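Local coordinates for glycosyl hydrolase family 2, TIM barrel domain protein (Faecalibacterium prausnitzii A2-165, PDB 6ED2) that probably hydrolyses beta-glucuronides as a family 2 beta-glucuronidase of a gut bacterium, and binds magnesium ions, at residues A[336-347]-A[606-616]; A[163-171]-A[406-416]. All coordinates share one frame; numbering follows the deposited sequence.

How the contacts relate
The segments alternate along the chain, in the order 163-171, 336-347, 406-416, 606-616, so the two contacts interlock in sequence although they do not touch. Their centres lie 36 Å apart and their nearest atoms about 18 Å apart, on opposite sides of the chain's centre. What they share is the TIM barrel domain. Contact 1 lies wholly inside it, where its first helix, 334-347, and its last, 610-621, become neighbours outside the seam at which strands 312-320 and 574-580 pair. Contact 2 joins helix 409-427, on the outer side of the same barrel, to a loop of the N-terminal sugar-binding domain.

Contact 1 of 2, residues A[336-347]-A[606-616]; sequences TVKRDFELMKWI and RQPKDAAYLFR
The CA atoms of I347 and R616 come within 4.3 Å; the axes of helices 336-347 and 610-616 approach to 10.0 Å, N-to-C directions 52° apart. With CG anti to the backbone N (chi1 175°) and its chain extended to NE, R616 reaches across one face of W346: CD sits above the six-membered ring, and the guanidinium stacks flat on the five-membered ring, CZ 3.9 Å from its centroid, a cation-pi contact. R616 NE also bonds W346 O (3.0 Å) from above the carbonyl plane, fixing the guanidinium's rotation. The outer rim of the indole, CZ2 and CH2, points at the face of Y613 in an offset edge-to-face pair, while CZ3 meets A612 CB. An alanine in place of W346 would probably leave the R616 guanidinium without its stacking surface, keeping just the carbonyl bond described here, and open a gap beside Y613 and A612. At the other end R606 makes a side-on salt bridge to D340, NE to OD1 at 2.8 Å and NH2 to OD2 at 3.1 Å, both on the syn side; R321 also pairs with OD2. R339 clasps R606 O with NE and NH2, the latter at 2.9 Å. L547 of the third subunit packs on W346 and P608. Helix 361-370 flanks V337 and F341, helix 554-570 A611 and F615, and I347 reaches F319 of strand 312-320, outside the barrel wall.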
loop_
_atom_site.group_PDB
_atom_site.type_symbol
_atom_site.label_atom_id
_atom_site.label_comp_id
_atom_site.label_asym_id
_atom_site.label_seq_id
_atom_site.Cartn_x
_atom_site.Cartn_y
_atom_site.Cartn_z
ATOM N N THR A 336 -5.637 -5.911 -22.654
ATOM C CA THR A 336 -4.525 -6.359 -21.813
ATOM C C THR A 336 -3.368 -6.877 -22.661
ATOM O O THR A 336 -2.197 -6.604 -22.358
ATOM C CB THR A 336 -4.983 -7.448 -20.843
ATOM O OG1 THR A 336 -6.112 -6.993 -20.095
ATOM C CG2 THR A 336 -3.856 -7.802 -19.890
ATOM N N VAL A 337 -3.680 -7.612 -23.740
ATOM C CA VAL A 337 -2.635 -8.147 -24.612
ATOM C C VAL A 337 -1.835 -7.016 -25.251
ATOM O O VAL A 337 -0.593 -7.046 -25.280
ATOM C CB VAL A 337 -3.246 -9.079 -25.675
ATOM C CG1 VAL A 337 -2.183 -9.501 -26.675
ATOM C CG2 VAL A 337 -3.881 -10.319 -25.008
ATOM N N LYS A 338 -2.531 -5.997 -25.770
ATOM C CA LYS A 338 -1.838 -4.854 -26.361
ATOM C C LYS A 338 -0.952 -4.171 -25.329
ATOM O O LYS A 338 0.225 -3.901 -25.582
ATOM C CB LYS A 338 -2.854 -3.865 -26.938
ATOM C CG LYS A 338 -2.245 -2.565 -27.479
ATOM C CD LYS A 338 -1.556 -2.797 -28.812
ATOM C CE LYS A 338 -0.710 -1.621 -29.208
ATOM N NZ LYS A 338 -0.006 -1.858 -30.482
ATOM N N ARG A 339 -1.506 -3.885 -24.153
ATOM C CA ARG A 339 -0.722 -3.253 -23.096
ATOM C C ARG A 339 0.498 -4.100 -22.732
ATOM O O ARG A 339 1.598 -3.568 -22.541
ATOM C CB ARG A 339 -1.616 -3.017 -21.874
ATOM C CG ARG A 339 -0.889 -2.588 -20.609
ATOM C CD ARG A 339 -0.404 -1.149 -20.684
ATOM N NE ARG A 339 0.104 -0.716 -19.381
ATOM C CZ ARG A 339 0.713 0.445 -19.160
ATOM N NH1 ARG A 339 0.898 1.298 -20.159
ATOM N NH2 ARG A 339 1.140 0.754 -17.941
ATOM N N ASP A 340 0.329 -5.423 -22.653
ATOM C CA ASP A 340 1.456 -6.284 -22.274
ATOM C C ASP A 340 2.584 -6.199 -23.303
ATOM O O ASP A 340 3.762 -6.070 -22.939
ATOM C CB ASP A 340 0.985 -7.734 -22.089
ATOM C CG ASP A 340 0.108 -7.923 -20.838
ATOM O OD1 ASP A 340 -0.101 -6.938 -20.088
ATOM O OD2 ASP A 340 -0.382 -9.051 -20.591
ATOM N N PHE A 341 2.244 -6.212 -24.594
ATOM C CA PHE A 341 3.274 -6.034 -25.613
ATOM C C PHE A 341 3.901 -4.639 -25.560
ATOM O O PHE A 341 5.127 -4.503 -25.717
ATOM C CB PHE A 341 2.701 -6.355 -26.993
ATOM C CG PHE A 341 2.716 -7.836 -27.301
ATOM C CD1 PHE A 341 3.813 -8.419 -27.946
ATOM C CD2 PHE A 341 1.668 -8.655 -26.896
ATOM C CE1 PHE A 341 3.843 -9.783 -28.213
ATOM C CE2 PHE A 341 1.688 -10.024 -27.160
ATOM C CZ PHE A 341 2.778 -10.590 -27.819
ATOM N N GLU A 342 3.096 -3.591 -25.335
ATOM C CA GLU A 342 3.682 -2.262 -25.166
ATOM C C GLU A 342 4.681 -2.248 -24.005
ATOM O O GLU A 342 5.745 -1.622 -24.101
ATOM C CB GLU A 342 2.587 -1.206 -24.958
ATOM C CG GLU A 342 1.711 -0.962 -26.196
ATOM C CD GLU A 342 2.531 -0.681 -27.458
ATOM O OE1 GLU A 342 3.094 0.436 -27.572
ATOM O OE2 GLU A 342 2.637 -1.589 -28.323
ATOM N N LEU A 343 4.353 -2.932 -22.908
ATOM C CA LEU A 343 5.278 -3.050 -21.779
ATOM C C LEU A 343 6.508 -3.887 -22.137
ATOM O O LEU A 343 7.634 -3.540 -21.763
ATOM C CB LEU A 343 4.563 -3.671 -20.579
ATOM C CG LEU A 343 3.466 -2.838 -19.908
ATOM C CD1 LEU A 343 2.744 -3.667 -18.859
ATOM C CD2 LEU A 343 4.073 -1.577 -19.291
ATOM N N MET A 344 6.322 -5.000 -22.841
ATOM C CA MET A 344 7.486 -5.802 -23.193
ATOM C C MET A 344 8.382 -5.067 -24.177
ATOM O O MET A 344 9.610 -5.192 -24.100
ATOM C CB MET A 344 7.054 -7.161 -23.746
ATOM C CG MET A 344 6.436 -8.069 -22.686
ATOM S SD MET A 344 6.153 -9.758 -23.262
ATOM C CE MET A 344 5.064 -9.544 -24.674
ATOM N N LYS A 345 7.804 -4.265 -25.077
ATOM C CA LYS A 345 8.642 -3.429 -25.938
ATOM C C LYS A 345 9.359 -2.356 -25.126
ATOM O O LYS A 345 10.554 -2.106 -25.314
ATOM C CB LYS A 345 7.805 -2.793 -27.046
ATOM C CG LYS A 345 7.293 -3.794 -28.066
ATOM C CD LYS A 345 5.983 -3.347 -28.700
ATOM C CE LYS A 345 6.185 -2.163 -29.633
ATOM N NZ LYS A 345 4.883 -1.745 -30.264
ATOM N N TRP A 346 8.643 -1.710 -24.213
ATOM C CA TRP A 346 9.255 -0.659 -23.411
ATOM C C TRP A 346 10.438 -1.202 -22.619
ATOM O O TRP A 346 11.491 -0.562 -22.540
ATOM C CB TRP A 346 8.192 -0.067 -22.482
ATOM C CG TRP A 346 8.667 0.898 -21.460
ATOM C CD1 TRP A 346 8.863 2.242 -21.626
ATOM C CD2 TRP A 346 8.976 0.613 -20.085
ATOM N NE1 TRP A 346 9.275 2.805 -20.442
ATOM C CE2 TRP A 346 9.349 1.834 -19.479
ATOM C CE3 TRP A 346 8.982 -0.556 -19.314
ATOM C CZ2 TRP A 346 9.728 1.924 -18.135
ATOM C CZ3 TRP A 346 9.346 -0.467 -17.968
ATOM C CH2 TRP A 346 9.715 0.767 -17.395
ATOM N N ILE A 347 10.296 -2.398 -22.044
ATOM C CA ILE A 347 11.359 -2.918 -21.188
ATOM C C ILE A 347 12.522 -3.542 -21.957
ATOM O O ILE A 347 13.576 -3.793 -21.361
ATOM C CB ILE A 347 10.755 -3.911 -20.180
ATOM C CG1 ILE A 347 11.642 -4.004 -18.938
ATOM C CG2 ILE A 347 10.514 -5.249 -20.834
ATOM C CD1 ILE A 347 11.005 -4.747 -17.800
ATOM N N ARG A 606 -0.683 -4.088 -14.474
ATOM C CA ARG A 606 0.174 -3.774 -15.610
ATOM C C ARG A 606 0.889 -2.442 -15.429
ATOM O O ARG A 606 1.032 -1.664 -16.375
ATOM C CB ARG A 606 -0.604 -3.796 -16.920
ATOM C CG ARG A 606 -0.564 -5.136 -17.611
ATOM C CD ARG A 606 -1.014 -6.289 -16.723
ATOM N NE ARG A 606 -1.068 -7.526 -17.493
ATOM C CZ ARG A 606 -1.413 -8.715 -17.003
ATOM N NH1 ARG A 606 -1.753 -8.850 -15.727
ATOM N NH2 ARG A 606 -1.421 -9.776 -17.803
ATOM N N GLN A 607 1.359 -2.188 -14.209
ATOM C CA GLN A 607 2.247 -1.065 -13.983
ATOM C C GLN A 607 3.598 -1.570 -13.489
ATOM O O GLN A 607 3.671 -2.624 -12.859
ATOM C CB GLN A 607 1.658 -0.075 -12.965
ATOM C CG GLN A 607 0.311 0.462 -13.354
ATOM C CD GLN A 607 0.345 1.302 -14.633
ATOM O OE1 GLN A 607 1.411 1.751 -15.083
ATOM N NE2 GLN A 607 -0.837 1.522 -15.222
ATOM N N PRO A 608 4.680 -0.838 -13.739
ATOM C CA PRO A 608 6.005 -1.354 -13.369
ATOM C C PRO A 608 6.215 -1.386 -11.862
ATOM O O PRO A 608 5.737 -0.519 -11.127
ATOM C CB PRO A 608 6.972 -0.376 -14.041
ATOM C CG PRO A 608 6.195 0.854 -14.225
ATOM C CD PRO A 608 4.768 0.443 -14.449
ATOM N N LYS A 609 6.923 -2.419 -11.412
ATOM C CA LYS A 609 7.583 -2.382 -10.121
ATOM C C LYS A 609 9.015 -1.907 -10.322
ATOM O O LYS A 609 9.482 -1.725 -11.450
ATOM C CB LYS A 609 7.561 -3.748 -9.440
ATOM C CG LYS A 609 6.171 -4.333 -9.172
ATOM C CD LYS A 609 6.334 -5.541 -8.218
ATOM C CE LYS A 609 5.412 -6.648 -8.570
ATOM N NZ LYS A 609 5.765 -7.903 -7.813
ATOM N N ASP A 610 9.725 -1.705 -9.207
ATOM C CA ASP A 610 11.069 -1.143 -9.308
ATOM C C ASP A 610 11.974 -2.032 -10.177
ATOM O O ASP A 610 12.798 -1.518 -10.948
ATOM C CB ASP A 610 11.641 -0.886 -7.883
ATOM C CG ASP A 610 10.883 0.274 -7.095
ATOM O OD1 ASP A 610 10.228 1.152 -7.702
ATOM O OD2 ASP A 610 10.949 0.358 -5.841
ATOM N N ALA A 611 11.793 -3.360 -10.133
ATOM C CA ALA A 611 12.634 -4.248 -10.937
ATOM C C ALA A 611 12.471 -4.032 -12.443
ATOM O O ALA A 611 13.396 -4.347 -13.203
ATOM C CB ALA A 611 12.339 -5.710 -10.597
ATOM N N ALA A 612 11.323 -3.507 -12.895
ATOM C CA ALA A 612 11.162 -3.234 -14.320
ATOM C C ALA A 612 12.210 -2.256 -14.825
ATOM O O ALA A 612 12.631 -2.353 -15.981
ATOM C CB ALA A 612 9.758 -2.700 -14.622
ATOM N N TYR A 613 12.650 -1.322 -13.978
ATOM C CA TYR A 613 13.662 -0.349 -14.391
ATOM C C TYR A 613 15.064 -0.957 -14.418
ATOM O O TYR A 613 15.875 -0.616 -15.294
ATOM C CB TYR A 613 13.581 0.884 -13.476
ATOM C CG TYR A 613 12.283 1.628 -13.738
ATOM C CD1 TYR A 613 12.155 2.486 -14.841
ATOM C CD2 TYR A 613 11.166 1.419 -12.940
ATOM C CE1 TYR A 613 10.955 3.134 -15.116
ATOM C CE2 TYR A 613 9.964 2.054 -13.207
ATOM C CZ TYR A 613 9.866 2.912 -14.289
ATOM O OH TYR A 613 8.668 3.542 -14.544
ATOM N N LEU A 614 15.361 -1.885 -13.505
ATOM C CA LEU A 614 16.611 -2.629 -13.614
ATOM C C LEU A 614 16.672 -3.386 -14.940
ATOM O O LEU A 614 17.663 -3.293 -15.675
ATOM C CB LEU A 614 16.762 -3.573 -12.422
ATOM C CG LEU A 614 18.042 -4.412 -12.280
ATOM C CD1 LEU A 614 18.229 -4.831 -10.821
ATOM C CD2 LEU A 614 17.970 -5.650 -13.162
ATOM N N PHE A 615 15.599 -4.105 -15.286
ATOM C CA PHE A 615 15.631 -4.908 -16.502
ATOM C C PHE A 615 15.660 -4.032 -17.742
ATOM O O PHE A 615 16.334 -4.369 -18.721
ATOM C CB PHE A 615 14.439 -5.859 -16.556
ATOM C CG PHE A 615 14.666 -7.155 -15.832
ATOM C CD1 PHE A 615 15.600 -8.076 -16.301
ATOM C CD2 PHE A 615 13.959 -7.449 -14.668
ATOM C CE1 PHE A 615 15.816 -9.284 -15.626
ATOM C CE2 PHE A 615 14.167 -8.661 -13.984
ATOM C CZ PHE A 615 15.098 -9.567 -14.465
ATOM N N ARG A 616 14.938 -2.906 -17.721
ATOM C CA ARG A 616 14.910 -2.028 -18.887
ATOM C C ARG A 616 16.304 -1.508 -19.205
ATOM O O ARG A 616 16.732 -1.504 -20.365
ATOM C CB ARG A 616 13.950 -0.855 -18.656
ATOM C CG ARG A 616 13.962 0.159 -19.780
ATOM C CD ARG A 616 12.817 1.137 -19.656
ATOM N NE ARG A 616 12.500 1.748 -20.943
ATOM C CZ ARG A 616 12.585 3.056 -21.188
ATOM N NH1 ARG A 616 12.971 3.898 -20.233
ATOM N NH2 ARG A 616 12.278 3.522 -22.390
#

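Contact 2 of 2, residues A[163-171]-A[406-416]; sequences ELSETMLPA and KETTPALLKNH
The contact of E166, T167 and L169 with K406, L412, N415 and H416 is an interdomain one: the loop between strands 152-161 and 172-176 of the sugar-binding domain lies against the start of helix 409-427 of the TIM barrel domain. At its outer end E166 OE1 takes a salt bridge from K406 NZ at 2.7 Å. The lysine chain is straight until chi4, whose turn of -89° swings NZ to the syn side of the carboxylate, somewhat out of its plane; E166 OE2 is hydrogen-bonded to Y187 OH. T167 CG2 sits 3.5 Å from T408 CB and also touches A411 CB, while T167 OG1 shares a hydrogen bond with S165 OG, which leaves the methyl turned to the helix. The carbonyl of T167 accepts a bond from N415 ND2, nearly in the amide plane of N415; the 2.5 Å separation is doubtfully short. The helix concerned follows barrel strand 373-377 and leads into strand 433-440, an outer helix of the beta/alpha barrel. Ahead of it, K406 to T409 forms a type I turn in which K406 O accepts from both N and OG1 of T409. L412, with CG anti to its own N (chi1 179°), brings CD1 against the carbonyl carbon of T167 and M168 O. L169 fills the inner end: its CD1 meets L412 CD1 at 3.9 Å, and CD2 lies over one face of the H416 ring, 4.2 Å from the centroid, in a CH-pi contact. Y452 holds H416 ND1 by a hydrogen bond. Beyond L169 a cis peptide leads into P170, which packs on V381.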
loop_
_atom_site.group_PDB
_atom_site.type_symbol
_atom_site.label_atom_id
_atom_site.label_comp_id
_atom_site.label_asym_id
_atom_site.label_seq_id
_atom_site.Cartn_x
_atom_site.Cartn_y
_atom_site.Cartn_z
ATOM N N GLU A 163 -12.080 -30.774 -12.987
ATOM C CA GLU A 163 -11.408 -31.638 -12.029
ATOM C C GLU A 163 -10.005 -31.977 -12.513
ATOM O O GLU A 163 -9.734 -32.056 -13.715
ATOM C CB GLU A 163 -12.221 -32.909 -11.792
ATOM C CG GLU A 163 -13.470 -32.639 -11.004
ATOM C CD GLU A 163 -14.416 -33.832 -10.922
ATOM O OE1 GLU A 163 -15.418 -33.852 -11.659
ATOM O OE2 GLU A 163 -14.186 -34.724 -10.088
ATOM N N LEU A 164 -9.102 -32.138 -11.552
ATOM C CA LEU A 164 -7.710 -32.455 -11.806
ATOM C C LEU A 164 -7.419 -33.927 -11.514
ATOM O O LEU A 164 -8.016 -34.536 -10.624
ATOM C CB LEU A 164 -6.815 -31.566 -10.947
ATOM C CG LEU A 164 -6.915 -30.067 -11.251
ATOM C CD1 LEU A 164 -5.985 -29.291 -10.333
ATOM C CD2 LEU A 164 -6.610 -29.786 -12.728
ATOM N N SER A 165 -6.477 -34.492 -12.265
ATOM C CA SER A 165 -6.023 -35.861 -12.030
ATOM C C SER A 165 -4.555 -35.959 -12.421
ATOM O O SER A 165 -3.958 -34.997 -12.916
ATOM C CB SER A 165 -6.850 -36.879 -12.821
ATOM O OG SER A 165 -6.412 -36.874 -14.172
ATOM N N GLU A 166 -3.982 -37.146 -12.211
ATOM C CA GLU A 166 -2.594 -37.421 -12.539
ATOM C C GLU A 166 -2.411 -37.923 -13.970
ATOM O O GLU A 166 -1.288 -38.276 -14.350
ATOM C CB GLU A 166 -2.011 -38.435 -11.549
ATOM C CG GLU A 166 -2.123 -37.978 -10.104
ATOM C CD GLU A 166 -1.387 -38.885 -9.124
ATOM O OE1 GLU A 166 -1.081 -40.044 -9.485
ATOM O OE2 GLU A 166 -1.087 -38.417 -8.000
ATOM N N THR A 167 -3.476 -37.963 -14.773
ATOM C CA THR A 167 -3.358 -38.392 -16.161
ATOM C C THR A 167 -3.625 -37.265 -17.155
ATOM O O THR A 167 -3.735 -37.531 -18.357
ATOM C CB THR A 167 -4.294 -39.576 -16.440
ATOM O OG1 THR A 167 -5.609 -39.278 -15.960
ATOM C CG2 THR A 167 -3.791 -40.825 -15.744
ATOM N N MET A 168 -3.701 -36.016 -16.700
ATOM C CA MET A 168 -4.017 -34.889 -17.566
ATOM C C MET A 168 -2.916 -33.836 -17.505
ATOM O O MET A 168 -2.068 -33.824 -16.610
ATOM C CB MET A 168 -5.348 -34.241 -17.162
ATOM C CG MET A 168 -5.293 -33.665 -15.748
ATOM S SD MET A 168 -6.766 -32.746 -15.261
ATOM C CE MET A 168 -6.514 -31.188 -16.145
ATOM N N LEU A 169 -2.966 -32.923 -18.465
ATOM C CA LEU A 169 -2.120 -31.748 -18.487
ATOM C C LEU A 169 -2.987 -30.515 -18.276
ATOM O O LEU A 169 -3.823 -30.207 -19.144
ATOM C CB LEU A 169 -1.385 -31.660 -19.817
ATOM C CG LEU A 169 -0.233 -32.622 -20.100
ATOM C CD1 LEU A 169 -0.698 -34.059 -20.344
ATOM C CD2 LEU A 169 0.471 -32.095 -21.319
ATOM N N PRO A 170 -2.832 -29.762 -17.172
ATOM C CA PRO A 170 -1.840 -29.928 -16.101
ATOM C C PRO A 170 -2.287 -30.924 -15.033
ATOM O O PRO A 170 -3.476 -31.236 -14.935
ATOM C CB PRO A 170 -1.740 -28.523 -15.514
ATOM C CG PRO A 170 -3.150 -27.988 -15.649
ATOM C CD PRO A 170 -3.695 -28.584 -16.939
ATOM N N ALA A 171 -1.345 -31.406 -14.229
ATOM C CA ALA A 171 -1.596 -32.521 -13.323
ATOM C C ALA A 171 -1.951 -32.045 -11.920
ATOM O O ALA A 171 -1.455 -31.025 -11.434
ATOM C CB ALA A 171 -0.366 -33.429 -13.259
ATOM N N LYS A 406 4.537 -44.317 -12.008
ATOM C CA LYS A 406 3.143 -44.570 -11.684
ATOM C C LYS A 406 2.515 -45.466 -12.744
ATOM O O LYS A 406 2.860 -45.403 -13.926
ATOM C CB LYS A 406 2.362 -43.249 -11.566
ATOM C CG LYS A 406 2.707 -42.412 -10.331
ATOM C CD LYS A 406 1.978 -41.062 -10.352
ATOM C CE LYS A 406 2.185 -40.295 -9.064
ATOM N NZ LYS A 406 1.143 -40.635 -8.054
ATOM N N GLU A 407 1.597 -46.323 -12.298
ATOM C CA GLU A 407 0.815 -47.144 -13.214
ATOM C C GLU A 407 0.097 -46.305 -14.264
ATOM O O GLU A 407 -0.164 -46.787 -15.366
ATOM C CB GLU A 407 -0.207 -47.972 -12.423
ATOM C CG GLU A 407 -1.209 -47.101 -11.632
ATOM C CD GLU A 407 -2.183 -47.882 -10.731
ATOM O OE1 GLU A 407 -2.127 -49.137 -10.686
ATOM O OE2 GLU A 407 -3.015 -47.216 -10.063
ATOM N N THR A 408 -0.246 -45.057 -13.945
ATOM C CA THR A 408 -1.056 -44.234 -14.833
ATOM C C THR A 408 -0.236 -43.537 -15.909
ATOM O O THR A 408 -0.818 -42.884 -16.779
ATOM C CB THR A 408 -1.819 -43.201 -14.006
ATOM O OG1 THR A 408 -0.913 -42.548 -13.108
ATOM C CG2 THR A 408 -2.918 -43.873 -13.196
ATOM N N THR A 409 1.089 -43.668 -15.867
ATOM C CA THR A 409 1.968 -43.012 -16.833
ATOM C C THR A 409 1.596 -43.246 -18.299
ATOM O O THR A 409 1.692 -42.285 -19.084
ATOM C CB THR A 409 3.419 -43.457 -16.562
ATOM O OG1 THR A 409 3.742 -43.236 -15.180
ATOM C CG2 THR A 409 4.426 -42.712 -17.464
ATOM N N PRO A 410 1.210 -44.455 -18.749
ATOM C CA PRO A 410 0.856 -44.594 -20.175
ATOM C C PRO A 410 -0.311 -43.716 -20.579
ATOM O O PRO A 410 -0.308 -43.171 -21.690
ATOM C CB PRO A 410 0.523 -46.091 -20.324
ATOM C CG PRO A 410 1.264 -46.763 -19.204
ATOM C CD PRO A 410 1.188 -45.763 -18.059
ATOM N N ALA A 411 -1.313 -43.576 -19.704
ATOM C CA ALA A 411 -2.444 -42.701 -19.991
ATOM C C ALA A 411 -2.007 -41.239 -20.028
ATOM O O ALA A 411 -2.395 -40.493 -20.932
ATOM C CB ALA A 411 -3.548 -42.906 -18.947
ATOM N N LEU A 412 -1.173 -40.824 -19.070
ATOM C CA LEU A 412 -0.644 -39.466 -19.087
ATOM C C LEU A 412 0.105 -39.188 -20.384
ATOM O O LEU A 412 -0.115 -38.157 -21.035
ATOM C CB LEU A 412 0.260 -39.240 -17.878
ATOM C CG LEU A 412 0.892 -37.852 -17.791
ATOM C CD1 LEU A 412 -0.191 -36.781 -17.597
ATOM C CD2 LEU A 412 1.891 -37.828 -16.641
ATOM N N LEU A 413 0.985 -40.107 -20.786
ATOM C CA LEU A 413 1.765 -39.893 -22.000
ATOM C C LEU A 413 0.860 -39.729 -23.217
ATOM O O LEU A 413 1.137 -38.904 -24.098
ATOM C CB LEU A 413 2.735 -41.052 -22.197
ATOM C CG LEU A 413 3.645 -40.993 -23.419
ATOM C CD1 LEU A 413 4.599 -39.796 -23.350
ATOM C CD2 LEU A 413 4.419 -42.303 -23.519
ATOM N N LYS A 414 -0.233 -40.498 -23.274
ATOM C CA LYS A 414 -1.179 -40.375 -24.382
ATOM C C LYS A 414 -1.739 -38.955 -24.480
ATOM O O LYS A 414 -1.762 -38.358 -25.563
ATOM C CB LYS A 414 -2.306 -41.398 -24.218
ATOM C CG LYS A 414 -3.217 -41.548 -25.437
ATOM C CD LYS A 414 -4.133 -42.774 -25.304
ATOM C CE LYS A 414 -5.091 -42.916 -26.491
ATOM N NZ LYS A 414 -6.219 -41.940 -26.406
ATOM N N ASN A 415 -2.188 -38.395 -23.349
ATOM C CA ASN A 415 -2.686 -37.019 -23.340
ATOM C C ASN A 415 -1.575 -36.025 -23.646
ATOM O O ASN A 415 -1.806 -35.016 -24.324
ATOM C CB ASN A 415 -3.343 -36.711 -21.991
ATOM C CG ASN A 415 -4.637 -37.491 -21.790
ATOM O OD1 ASN A 415 -5.271 -37.901 -22.757
ATOM N ND2 ASN A 415 -5.017 -37.719 -20.537
ATOM N N HIS A 416 -0.358 -36.301 -23.174
ATOM C CA HIS A 416 0.765 -35.412 -23.453
ATOM C C HIS A 416 1.086 -35.388 -24.944
ATOM O O HIS A 416 1.315 -34.321 -25.526
ATOM C CB HIS A 416 1.967 -35.861 -22.620
ATOM C CG HIS A 416 3.056 -34.845 -22.500
ATOM N ND1 HIS A 416 3.988 -34.881 -21.482
ATOM C CD2 HIS A 416 3.391 -33.787 -23.279
ATOM C CE1 HIS A 416 4.851 -33.892 -21.641
ATOM N NE2 HIS A 416 4.510 -33.209 -22.721
#